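Local atomic coordinates of glycerate kinase, putative (Thermotoga maritima, PDB entry 2B8N), a protein that catalyses the ATP-dependent, magnesium-requiring phosphorylation of D-glycerate to 2-phosphoglycerate, a step in the breakdown of serine by way of 3-hydroxypyruvate. Residues E42-L47 against E70-K75; E146-E151 against K175-V180; T383-A386 against D390-Q393. One frame throughout, in Å; residues are numbered along the deposited sequence.

Contact 1 (E42-L47 against E70-K75)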
ATOM      1  N   GLU A  42      -0.130 -18.532  -4.331  1.00 27.12           N
ATOM      2  CA  GLU A  42      -0.058 -19.159  -3.002  1.00 27.75           C
ATOM      3  C   GLU A  42      -1.393 -19.168  -2.246  1.00 27.91           C
ATOM      4  O   GLU A  42      -1.493 -19.845  -1.233  1.00 28.14           O
ATOM      5  CB  GLU A  42       1.025 -18.497  -2.150  1.00 26.79           C
ATOM      6  CG  GLU A  42       2.413 -18.784  -2.673  1.00 29.20           C
ATOM      7  CD  GLU A  42       3.524 -18.249  -1.792  1.00 28.62           C
ATOM      8  OE1 GLU A  42       3.232 -17.507  -0.819  1.00 35.62           O
ATOM      9  OE2 GLU A  42       4.697 -18.575  -2.086  1.00 24.88           O
ATOM     10  N   THR A  43      -2.398 -18.439  -2.746  1.00 28.70           N
ATOM     11  CA  THR A  43      -3.732 -18.387  -2.133  1.00 29.45           C
ATOM     12  C   THR A  43      -4.873 -18.986  -2.984  1.00 28.92           C
ATOM     13  O   THR A  43      -5.621 -19.864  -2.515  1.00 28.69           O
ATOM     14  CB  THR A  43      -4.120 -16.936  -1.842  1.00 30.06           C
ATOM     15  OG1 THR A  43      -3.124 -16.323  -1.014  1.00 33.17           O
ATOM     16  CG2 THR A  43      -5.478 -16.878  -1.148  1.00 32.49           C
ATOM     17  N   LEU A  44      -5.007 -18.502  -4.218  1.00 27.48           N
ATOM     18  CA  LEU A  44      -6.176 -18.794  -5.067  1.00 27.09           C
ATOM     19  C   LEU A  44      -6.478 -20.293  -5.251  1.00 28.38           C
ATOM     20  O   LEU A  44      -7.639 -20.696  -5.201  1.00 30.61           O
ATOM     21  CB  LEU A  44      -6.001 -18.124  -6.440  1.00 26.48           C
ATOM     22  CG  LEU A  44      -7.101 -18.289  -7.477  1.00 24.53           C
ATOM     23  CD1 LEU A  44      -8.459 -17.997  -6.869  1.00 27.14           C
ATOM     24  CD2 LEU A  44      -6.836 -17.368  -8.655  1.00 25.08           C
ATOM     25  N   PRO A  45      -5.448 -21.132  -5.474  1.00 28.89           N
ATOM     26  CA  PRO A  45      -5.745 -22.550  -5.692  1.00 28.24           C
ATOM     27  C   PRO A  45      -6.500 -23.193  -4.528  1.00 27.88           C
ATOM     28  O   PRO A  45      -7.461 -23.930  -4.750  1.00 26.61           O
ATOM     29  CB  PRO A  45      -4.350 -23.160  -5.845  1.00 27.53           C
ATOM     30  CG  PRO A  45      -3.535 -22.038  -6.359  1.00 26.66           C
ATOM     31  CD  PRO A  45      -3.998 -20.884  -5.553  1.00 27.59           C
ATOM     32  N   LYS A  46      -6.080 -22.881  -3.306  1.00 29.16           N
ATOM     33  CA  LYS A  46      -6.749 -23.366  -2.094  1.00 30.76           C
ATOM     34  C   LYS A  46      -8.275 -23.065  -2.043  1.00 31.15           C
ATOM     35  O   LYS A  46      -9.042 -23.799  -1.398  1.00 30.27           O
ATOM     36  CB  LYS A  46      -6.056 -22.792  -0.851  1.00 31.65           C
ATOM     37  CG  LYS A  46      -4.568 -23.154  -0.728  1.00 34.02           C
ATOM     38  CD  LYS A  46      -4.044 -22.636   0.603  1.00 35.46           C
ATOM     39  CE  LYS A  46      -2.536 -22.427   0.616  1.00 37.51           C
ATOM     40  NZ  LYS A  46      -2.204 -21.319   1.562  1.00 34.27           N
ATOM     41  N   LEU A  47      -8.723 -22.017  -2.733  1.00 30.46           N
ATOM     42  CA  LEU A  47     -10.133 -21.605  -2.656  1.00 29.61           C
ATOM     43  C   LEU A  47     -11.101 -22.371  -3.602  1.00 28.39           C
ATOM     44  O   LEU A  47     -12.306 -22.287  -3.420  1.00 29.32           O
ATOM     45  CB  LEU A  47     -10.237 -20.077  -2.833  1.00 29.45           C
ATOM     46  CG  LEU A  47      -9.305 -19.247  -1.921  1.00 28.64           C
ATOM     47  CD1 LEU A  47      -9.459 -17.773  -2.171  1.00 28.41           C
ATOM     48  CD2 LEU A  47      -9.535 -19.521  -0.445  1.00 28.36           C
ATOM     49  N   GLU A  70      -3.728 -17.964 -15.034  1.00 28.46           N
ATOM     50  CA  GLU A  70      -2.842 -19.132 -15.039  1.00 28.79           C
ATOM     51  C   GLU A  70      -3.283 -20.189 -14.028  1.00 27.20           C
ATOM     52  O   GLU A  70      -3.150 -21.376 -14.297  1.00 26.23           O
ATOM     53  CB  GLU A  70      -1.386 -18.722 -14.790  1.00 29.21           C
ATOM     54  CG  GLU A  70      -0.780 -17.929 -15.947  1.00 31.29           C
ATOM     55  CD  GLU A  70       0.614 -17.400 -15.668  1.00 30.56           C
ATOM     56  OE1 GLU A  70       1.179 -17.714 -14.595  1.00 38.75           O
ATOM     57  OE2 GLU A  70       1.134 -16.660 -16.533  1.00 32.67           O
ATOM     58  N   VAL A  71      -3.791 -19.767 -12.871  1.00 26.45           N
ATOM     59  CA  VAL A  71      -4.392 -20.715 -11.936  1.00 26.70           C
ATOM     60  C   VAL A  71      -5.710 -21.338 -12.486  1.00 26.94           C
ATOM     61  O   VAL A  71      -5.884 -22.545 -12.416  1.00 26.21           O
ATOM     62  CB  VAL A  71      -4.659 -20.085 -10.532  1.00 26.60           C
ATOM     63  CG1 VAL A  71      -5.474 -21.056  -9.657  1.00 24.51           C
ATOM     64  CG2 VAL A  71      -3.338 -19.687  -9.836  1.00 25.72           C
ATOM     65  N   LEU A  72      -6.625 -20.525 -13.026  1.00 26.89           N
ATOM     66  CA  LEU A  72      -7.989 -20.987 -13.312  1.00 26.78           C
ATOM     67  C   LEU A  72      -8.288 -21.330 -14.765  1.00 26.39           C
ATOM     68  O   LEU A  72      -9.070 -22.225 -15.012  1.00 25.92           O
ATOM     69  CB  LEU A  72      -9.001 -19.955 -12.851  1.00 26.53           C
ATOM     70  CG  LEU A  72      -9.084 -19.770 -11.334  1.00 24.62           C
ATOM     71  CD1 LEU A  72      -9.938 -18.562 -11.118  1.00 26.33           C
ATOM     72  CD2 LEU A  72      -9.631 -20.981 -10.594  1.00 18.76           C
ATOM     73  N   GLY A  73      -7.718 -20.595 -15.715  1.00 26.40           N
ATOM     74  CA  GLY A  73      -8.002 -20.814 -17.137  1.00 25.78           C
ATOM     75  C   GLY A  73      -9.450 -20.551 -17.527  1.00 25.86           C
ATOM     76  O   GLY A  73     -10.036 -19.564 -17.109  1.00 24.43           O
ATOM     77  N   LYS A  74     -10.034 -21.456 -18.308  1.00 27.17           N
ATOM     78  CA  LYS A  74     -11.391 -21.260 -18.866  1.00 28.85           C
ATOM     79  C   LYS A  74     -12.555 -21.310 -17.842  1.00 28.61           C
ATOM     80  O   LYS A  74     -13.715 -21.093 -18.214  1.00 28.89           O
ATOM     81  CB  LYS A  74     -11.637 -22.212 -20.042  1.00 28.37           C
ATOM     82  CG  LYS A  74     -10.764 -21.860 -21.265  1.00 34.85           C
ATOM     83  CD  LYS A  74     -11.302 -20.629 -22.033  1.00 44.48           C
ATOM     84  CE  LYS A  74     -10.194 -19.638 -22.453  1.00 44.37           C
ATOM     85  NZ  LYS A  74      -9.770 -18.789 -21.301  1.00 43.10           N
ATOM     86  N   LYS A  75     -12.233 -21.572 -16.568  1.00 26.96           N
ATOM     87  CA  LYS A  75     -13.173 -21.396 -15.468  1.00 25.98           C
ATOM     88  C   LYS A  75     -13.486 -19.928 -15.287  1.00 26.45           C
ATOM     89  O   LYS A  75     -14.495 -19.598 -14.665  1.00 25.68           O
ATOM     90  CB  LYS A  75     -12.603 -21.920 -14.148  1.00 26.69           C
ATOM     91  CG  LYS A  75     -12.322 -23.392 -14.129  1.00 24.32           C
ATOM     92  CD  LYS A  75     -11.481 -23.744 -12.928  1.00 24.18           C
ATOM     93  CE  LYS A  75     -11.636 -25.194 -12.592  1.00 18.61           C
ATOM     94  NZ  LYS A  75     -10.454 -25.659 -11.877  1.00 22.33           N
TER
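L44 and P45 meet V71 in a small apolar contact, and L72 joins at one end. V71 lies in the last turn of helix 61-72 and points at segment 42-47 from its backbone. Its CG1 is anti to the backbone N (chi1 172°), and this places the methyl where L44 and P45 both touch it. L44 CG lies 3.9 Å from V71 CG1. The two side chains run at a slant to one another rather than side by side. L44 CD2 also lies over V71, 4.0 Å from V71 CB. L44 is extended in the same sense, with CG anti to its N (chi1 -180°), and it too leaves its backbone toward the helix. The same CD2 goes on to L72, 4.1 Å from L72 CD1. One methyl of L44 therefore spans two consecutive helix residues.

P45 comes at V71 from another direction. The two side chains cross at about a right angle, and the ring touches through one corner, with P45 CG 3.9 Å from V71 CG1. P45 is exposed and L44 is buried.

K41 of helix 36-41 also packs on V71, and E70 forms salt bridges with K41 and K66. L44 rests on L49, while L47 touches V195 and L197 of strand 193-199 and H258 of strand 255-261. The helix ends at L72, and G73 leaves it with positive phi. K75 then pairs by backbone hydrogen bonds with V52. The contact thus packs the short turn before strand 52-57 against the helix of the beta-alpha-beta crossover between parallel strands 52-57 and 76-84, as in layered alpha/beta folds.

Contact 2 (E146-E151 against K175-V180)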
ATOM      1  N   GLU A 146     -26.812   8.654  -9.984  1.00 29.39           N
ATOM      2  CA  GLU A 146     -27.550   9.462 -10.962  1.00 30.60           C
ATOM      3  C   GLU A 146     -27.851  10.851 -10.439  1.00 29.85           C
ATOM      4  O   GLU A 146     -28.469  10.999  -9.396  1.00 30.28           O
ATOM      5  CB  GLU A 146     -28.882   8.800 -11.345  1.00 30.10           C
ATOM      6  CG  GLU A 146     -28.904   8.045 -12.672  1.00 31.22           C
ATOM      7  CD  GLU A 146     -30.322   7.996 -13.265  1.00 37.54           C
ATOM      8  OE1 GLU A 146     -31.285   7.831 -12.491  1.00 51.35           O
ATOM      9  OE2 GLU A 146     -30.493   8.145 -14.496  1.00 53.02           O
ATOM     10  N   GLY A 147     -27.427  11.871 -11.184  1.00 30.09           N
ATOM     11  CA  GLY A 147     -27.648  13.261 -10.808  1.00 29.25           C
ATOM     12  C   GLY A 147     -26.547  13.888  -9.970  1.00 29.14           C
ATOM     13  O   GLY A 147     -26.692  15.021  -9.506  1.00 30.46           O
ATOM     14  N   VAL A 148     -25.455  13.161  -9.756  1.00 27.82           N
ATOM     15  CA  VAL A 148     -24.267  13.715  -9.107  1.00 26.47           C
ATOM     16  C   VAL A 148     -23.150  13.664 -10.142  1.00 26.67           C
ATOM     17  O   VAL A 148     -23.023  12.683 -10.874  1.00 28.88           O
ATOM     18  CB  VAL A 148     -23.884  12.941  -7.824  1.00 25.12           C
ATOM     19  CG1 VAL A 148     -22.595  13.510  -7.193  1.00 25.24           C
ATOM     20  CG2 VAL A 148     -24.988  13.005  -6.839  1.00 24.42           C
ATOM     21  N   SER A 149     -22.367  14.729 -10.244  1.00 26.00           N
ATOM     22  CA  SER A 149     -21.291  14.768 -11.233  1.00 27.21           C
ATOM     23  C   SER A 149     -19.940  14.386 -10.605  1.00 28.19           C
ATOM     24  O   SER A 149     -19.676  14.628  -9.417  1.00 27.98           O
ATOM     25  CB  SER A 149     -21.169  16.155 -11.861  1.00 27.33           C
ATOM     26  OG  SER A 149     -20.203  16.942 -11.164  1.00 29.74           O
ATOM     27  N   LEU A 150     -19.085  13.803 -11.424  1.00 27.68           N
ATOM     28  CA  LEU A 150     -17.706  13.554 -11.042  1.00 29.50           C
ATOM     29  C   LEU A 150     -17.038  14.817 -10.493  1.00 28.98           C
ATOM     30  O   LEU A 150     -16.307  14.746  -9.513  1.00 28.80           O
ATOM     31  CB  LEU A 150     -16.948  13.066 -12.269  1.00 30.25           C
ATOM     32  CG  LEU A 150     -15.557  12.481 -12.091  1.00 32.41           C
ATOM     33  CD1 LEU A 150     -15.629  11.069 -11.573  1.00 34.37           C
ATOM     34  CD2 LEU A 150     -14.833  12.529 -13.456  1.00 33.81           C
ATOM     35  N   GLU A 151     -17.305  15.964 -11.125  1.00 29.01           N
ATOM     36  CA  GLU A 151     -16.681  17.234 -10.752  1.00 28.97           C
ATOM     37  C   GLU A 151     -17.041  17.584  -9.341  1.00 27.46           C
ATOM     38  O   GLU A 151     -16.198  18.081  -8.601  1.00 26.70           O
ATOM     39  CB  GLU A 151     -17.125  18.382 -11.671  1.00 29.74           C
ATOM     40  CG  GLU A 151     -16.459  18.393 -13.028  1.00 36.84           C
ATOM     41  CD  GLU A 151     -16.506  17.030 -13.721  1.00 45.49           C
ATOM     42  OE1 GLU A 151     -17.613  16.436 -13.791  1.00 36.87           O
ATOM     43  OE2 GLU A 151     -15.433  16.550 -14.181  1.00 55.11           O
ATOM     44  N   LYS A 175     -18.832   7.439   0.300  1.00 28.09           N
ATOM     45  CA  LYS A 175     -19.585   6.188   0.153  1.00 26.76           C
ATOM     46  C   LYS A 175     -21.055   6.481  -0.192  1.00 27.10           C
ATOM     47  O   LYS A 175     -21.725   5.690  -0.883  1.00 25.75           O
ATOM     48  CB  LYS A 175     -19.485   5.333   1.437  1.00 25.43           C
ATOM     49  CG  LYS A 175     -18.078   4.764   1.716  1.00 26.70           C
ATOM     50  CD  LYS A 175     -17.960   3.922   3.015  1.00 27.45           C
ATOM     51  CE  LYS A 175     -18.001   4.740   4.311  1.00 27.19           C
ATOM     52  NZ  LYS A 175     -17.938   3.832   5.531  1.00 22.15           N
ATOM     53  N   HIS A 176     -21.543   7.627   0.277  1.00 26.62           N
ATOM     54  CA  HIS A 176     -22.921   8.007   0.076  1.00 26.94           C
ATOM     55  C   HIS A 176     -23.133   8.804  -1.240  1.00 28.65           C
ATOM     56  O   HIS A 176     -24.249   9.262  -1.532  1.00 30.04           O
ATOM     57  CB  HIS A 176     -23.431   8.765   1.321  1.00 26.86           C
ATOM     58  CG  HIS A 176     -23.724   7.880   2.496  1.00 24.91           C
ATOM     59  ND1 HIS A 176     -22.764   7.512   3.416  1.00 28.06           N
ATOM     60  CD2 HIS A 176     -24.873   7.284   2.898  1.00 26.07           C
ATOM     61  CE1 HIS A 176     -23.310   6.729   4.331  1.00 26.81           C
ATOM     62  NE2 HIS A 176     -24.587   6.571   4.036  1.00 25.17           N
ATOM     63  N   LEU A 177     -22.076   8.946  -2.040  1.00 28.12           N
ATOM     64  CA  LEU A 177     -22.167   9.585  -3.361  1.00 27.66           C
ATOM     65  C   LEU A 177     -21.910   8.631  -4.544  1.00 27.75           C
ATOM     66  O   LEU A 177     -21.823   9.077  -5.684  1.00 28.33           O
ATOM     67  CB  LEU A 177     -21.162  10.754  -3.426  1.00 28.22           C
ATOM     68  CG  LEU A 177     -21.433  11.957  -2.500  1.00 27.71           C
ATOM     69  CD1 LEU A 177     -20.339  12.982  -2.614  1.00 26.04           C
ATOM     70  CD2 LEU A 177     -22.761  12.600  -2.816  1.00 27.04           C
ATOM     71  N   SER A 178     -21.827   7.326  -4.281  1.00 27.07           N
ATOM     72  CA  SER A 178     -21.210   6.365  -5.202  1.00 25.29           C
ATOM     73  C   SER A 178     -22.046   5.113  -5.471  1.00 25.25           C
ATOM     74  O   SER A 178     -22.784   4.661  -4.629  1.00 25.80           O
ATOM     75  CB  SER A 178     -19.859   5.951  -4.630  1.00 24.22           C
ATOM     76  OG  SER A 178     -19.247   4.956  -5.414  1.00 24.41           O
ATOM     77  N   GLN A 179     -21.916   4.555  -6.666  1.00 25.84           N
ATOM     78  CA  GLN A 179     -22.627   3.335  -7.023  1.00 27.01           C
ATOM     79  C   GLN A 179     -21.819   2.071  -6.655  1.00 29.75           C
ATOM     80  O   GLN A 179     -22.335   0.955  -6.761  1.00 31.23           O
ATOM     81  CB  GLN A 179     -22.948   3.314  -8.527  1.00 27.08           C
ATOM     82  CG  GLN A 179     -23.958   4.364  -8.962  1.00 27.28           C
ATOM     83  CD  GLN A 179     -24.486   4.169 -10.392  1.00 28.52           C
ATOM     84  OE1 GLN A 179     -24.908   3.082 -10.784  1.00 31.78           O
ATOM     85  NE2 GLN A 179     -24.487   5.239 -11.161  1.00 28.70           N
ATOM     86  N   VAL A 180     -20.558   2.233  -6.232  1.00 29.94           N
ATOM     87  CA  VAL A 180     -19.697   1.070  -5.967  1.00 30.04           C
ATOM     88  C   VAL A 180     -19.043   1.036  -4.593  1.00 29.48           C
ATOM     89  O   VAL A 180     -18.784  -0.056  -4.063  1.00 28.39           O
ATOM     90  CB  VAL A 180     -18.607   0.865  -7.069  1.00 28.99           C
ATOM     91  CG1 VAL A 180     -19.254   0.669  -8.385  1.00 32.25           C
ATOM     92  CG2 VAL A 180     -17.662   2.014  -7.136  1.00 31.53           C
TER
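L177 and Q179 carry the second segment's side of this loose contact, toward V148 and E146. K175 closes helix 167-175 and turns elsewhere, to a salt bridge with D218. H176 is also fixed outside the contact. Its NE2 is hydrogen-bonded to E247 and its ND1 to the backbone O of T172, which holds the ring from both nitrogens.

L177 is the apolar link. Its CD2 methyl lies 4.5 Å from V148 CG1, a light touch between branch ends. V148 CG1 is anti to the backbone N (chi1 178°), and V148 leaves its backbone toward the second segment. The pair does not stand alone. Both side chains also pack on V240 of helix 238-244 and on I153 of helix 150-162.

S178 makes an ST turn. Its OG accepts from V180 N at 3.1 Å, and the bond is nearly straight (168°). OG is also hydrogen-bonded to E142 OE1 and K181 N.

Q179 extends its amide to the start of the first segment, where NE2 is 4.3 Å from E146 N. This is proximity alone. The amide NE2 bonds instead to the backbone O of P144, and OE1 has a weak bond with R188. V180 packs on T113 and L117 of helix 107-120.

Just before the first segment, L145 and L143 make backbone hydrogen bonds with L177 and Q179. The contact joins the loop leaving helix 167-175, with its ST turn, to the loop leading into helix 150-162. S149 is the N-cap of that helix, and its N bonds to E152 OE1, which fits a capping box.

Contact 3 (T383-A386 against D390-Q393)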
ATOM      1  N   THR A 383      32.088   8.746   6.417  1.00 29.03           N
ATOM      2  CA  THR A 383      32.385   8.863   4.987  1.00 29.56           C
ATOM      3  C   THR A 383      31.970  10.263   4.522  1.00 29.21           C
ATOM      4  O   THR A 383      32.724  10.940   3.806  1.00 30.80           O
ATOM      5  CB  THR A 383      31.666   7.807   4.101  1.00 30.39           C
ATOM      6  OG1 THR A 383      31.987   6.471   4.520  1.00 28.28           O
ATOM      7  CG2 THR A 383      32.094   7.982   2.651  1.00 31.70           C
ATOM      8  N   LEU A 384      30.786  10.696   4.959  1.00 27.94           N
ATOM      9  CA  LEU A 384      30.292  12.041   4.673  1.00 27.39           C
ATOM     10  C   LEU A 384      31.125  13.163   5.308  1.00 26.95           C
ATOM     11  O   LEU A 384      31.473  14.152   4.639  1.00 28.21           O
ATOM     12  CB  LEU A 384      28.841  12.163   5.118  1.00 26.82           C
ATOM     13  CG  LEU A 384      27.831  11.462   4.219  1.00 26.44           C
ATOM     14  CD1 LEU A 384      26.456  11.460   4.882  1.00 28.64           C
ATOM     15  CD2 LEU A 384      27.759  12.107   2.844  1.00 22.75           C
ATOM     16  N   LYS A 385      31.451  13.017   6.589  1.00 26.67           N
ATOM     17  CA  LYS A 385      32.326  13.989   7.259  1.00 27.15           C
ATOM     18  C   LYS A 385      33.690  14.088   6.572  1.00 27.38           C
ATOM     19  O   LYS A 385      34.181  15.200   6.334  1.00 27.22           O
ATOM     20  CB  LYS A 385      32.476  13.669   8.749  1.00 27.70           C
ATOM     21  CG  LYS A 385      31.161  13.827   9.543  1.00 29.28           C
ATOM     22  CD  LYS A 385      31.260  13.280  10.969  1.00 26.60           C
ATOM     23  CE  LYS A 385      29.949  13.496  11.753  1.00 30.57           C
ATOM     24  NZ  LYS A 385      29.984  13.070  13.211  1.00 22.85           N
ATOM     25  N   ALA A 386      34.279  12.945   6.211  1.00 27.58           N
ATOM     26  CA  ALA A 386      35.574  12.933   5.513  1.00 27.20           C
ATOM     27  C   ALA A 386      35.509  13.606   4.151  1.00 28.11           C
ATOM     28  O   ALA A 386      36.534  14.025   3.630  1.00 26.98           O
ATOM     29  CB  ALA A 386      36.093  11.527   5.363  1.00 26.96           C
ATOM     30  N   ASP A 390      28.145  17.595   6.186  1.00 30.52           N
ATOM     31  CA  ASP A 390      27.511  17.435   7.507  1.00 30.47           C
ATOM     32  C   ASP A 390      26.161  16.692   7.403  1.00 29.31           C
ATOM     33  O   ASP A 390      25.189  17.230   6.859  1.00 28.31           O
ATOM     34  CB  ASP A 390      27.289  18.791   8.181  1.00 30.77           C
ATOM     35  CG  ASP A 390      26.501  18.668   9.482  1.00 36.37           C
ATOM     36  OD1 ASP A 390      26.584  17.610  10.136  1.00 36.67           O
ATOM     37  OD2 ASP A 390      25.782  19.623   9.840  1.00 46.03           O
ATOM     38  N   PRO A 391      26.094  15.459   7.931  1.00 27.92           N
ATOM     39  CA  PRO A 391      24.854  14.682   7.942  1.00 27.74           C
ATOM     40  C   PRO A 391      23.593  15.374   8.515  1.00 27.78           C
ATOM     41  O   PRO A 391      22.514  15.202   7.945  1.00 26.94           O
ATOM     42  CB  PRO A 391      25.237  13.469   8.789  1.00 27.26           C
ATOM     43  CG  PRO A 391      26.682  13.299   8.521  1.00 24.50           C
ATOM     44  CD  PRO A 391      27.209  14.688   8.503  1.00 27.55           C
ATOM     45  N   TYR A 392      23.720  16.134   9.615  1.00 28.90           N
ATOM     46  CA  TYR A 392      22.556  16.830  10.222  1.00 29.53           C
ATOM     47  C   TYR A 392      21.961  17.872   9.294  1.00 29.03           C
ATOM     48  O   TYR A 392      20.752  18.078   9.278  1.00 30.75           O
ATOM     49  CB  TYR A 392      22.911  17.552  11.520  1.00 31.86           C
ATOM     50  CG  TYR A 392      23.320  16.633  12.627  1.00 41.07           C
ATOM     51  CD1 TYR A 392      22.365  16.067  13.485  1.00 47.18           C
ATOM     52  CD2 TYR A 392      24.672  16.313  12.825  1.00 46.18           C
ATOM     53  CE1 TYR A 392      22.751  15.202  14.520  1.00 45.76           C
ATOM     54  CE2 TYR A 392      25.070  15.459  13.846  1.00 46.95           C
ATOM     55  CZ  TYR A 392      24.109  14.908  14.691  1.00 46.70           C
ATOM     56  OH  TYR A 392      24.522  14.056  15.698  1.00 49.36           O
ATOM     57  N   GLN A 393      22.810  18.542   8.532  1.00 28.30           N
ATOM     58  CA  GLN A 393      22.340  19.567   7.614  1.00 28.31           C
ATOM     59  C   GLN A 393      21.506  18.972   6.457  1.00 27.55           C
ATOM     60  O   GLN A 393      20.534  19.598   6.008  1.00 28.32           O
ATOM     61  CB  GLN A 393      23.530  20.399   7.109  1.00 28.66           C
ATOM     62  CG  GLN A 393      23.228  21.879   6.926  1.00 34.56           C
ATOM     63  CD  GLN A 393      22.763  22.548   8.221  1.00 41.06           C
ATOM     64  OE1 GLN A 393      21.680  23.138   8.278  1.00 40.06           O
ATOM     65  NE2 GLN A 393      23.576  22.437   9.274  1.00 43.56           N
TER
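The D390 carboxylate caps the helix opened by P391, the residue that L384 and K385 touch across the contact. Each of its oxygens takes one backbone N-H, and both bonds are weak. D390 OD1 accepts from Y392 N at 3.3 Å, with an angle of 144° at the hydrogen. D390 OD2 accepts from Q393 N at 3.4 Å and is more bent, 131°. The carboxylate carbon is anti to the N of D390 (chi1 174°), which carries the group over these N-H groups. OD1 also lies in the plane of the Y392 ring, at its edge. D390 is thus an N-cap, and P391, which has no N-H to offer, takes the first helical position.

Two short helices, 380-386 and 391-396, follow one another here through a short link in the MOFRL region. They belong to the helical excursion between the antiparallel neighbours 373-377 and 410-411 of the mixed sheet.

The P391 ring lies against L384 and K385 of helix 380-386. L384 slides past it in the opposite direction and touches P391 CG twice, from CD1 at 4.1 Å and from CB at 4.2 Å. L384 is directed toward segment 390-393 and is buried. K385 crosses the ring at about a right angle, with CG 4.2 Å from P391 CD. Beyond CG its chain runs extended, and NZ ends in a salt bridge with E350. K385 NZ stays 6.5 Å from D390 OD1, so any attraction there is probably weak. I347 of helix 337-348 packs on P391 and on Y392.

In the fold
From the N terminus, contact 1 comes first. It closes a loop of 22 residues that holds strand 52-57 and most of helix 61-72, tying the approach to that strand to the end of its crossover helix. Contact 2 follows and closes a loop of 23 residues, mostly helix, within the excursion between neighbouring strands 128-133 and 193-199. Both belong to the part built on the parallel sheet, their centres about 34 Å apart. Contact 3 closes a turn of three residues in the part built on the mixed sheet. Its centre lies more than 50 Å from the centres of the other two. The three loops are in series and none nests or crosses.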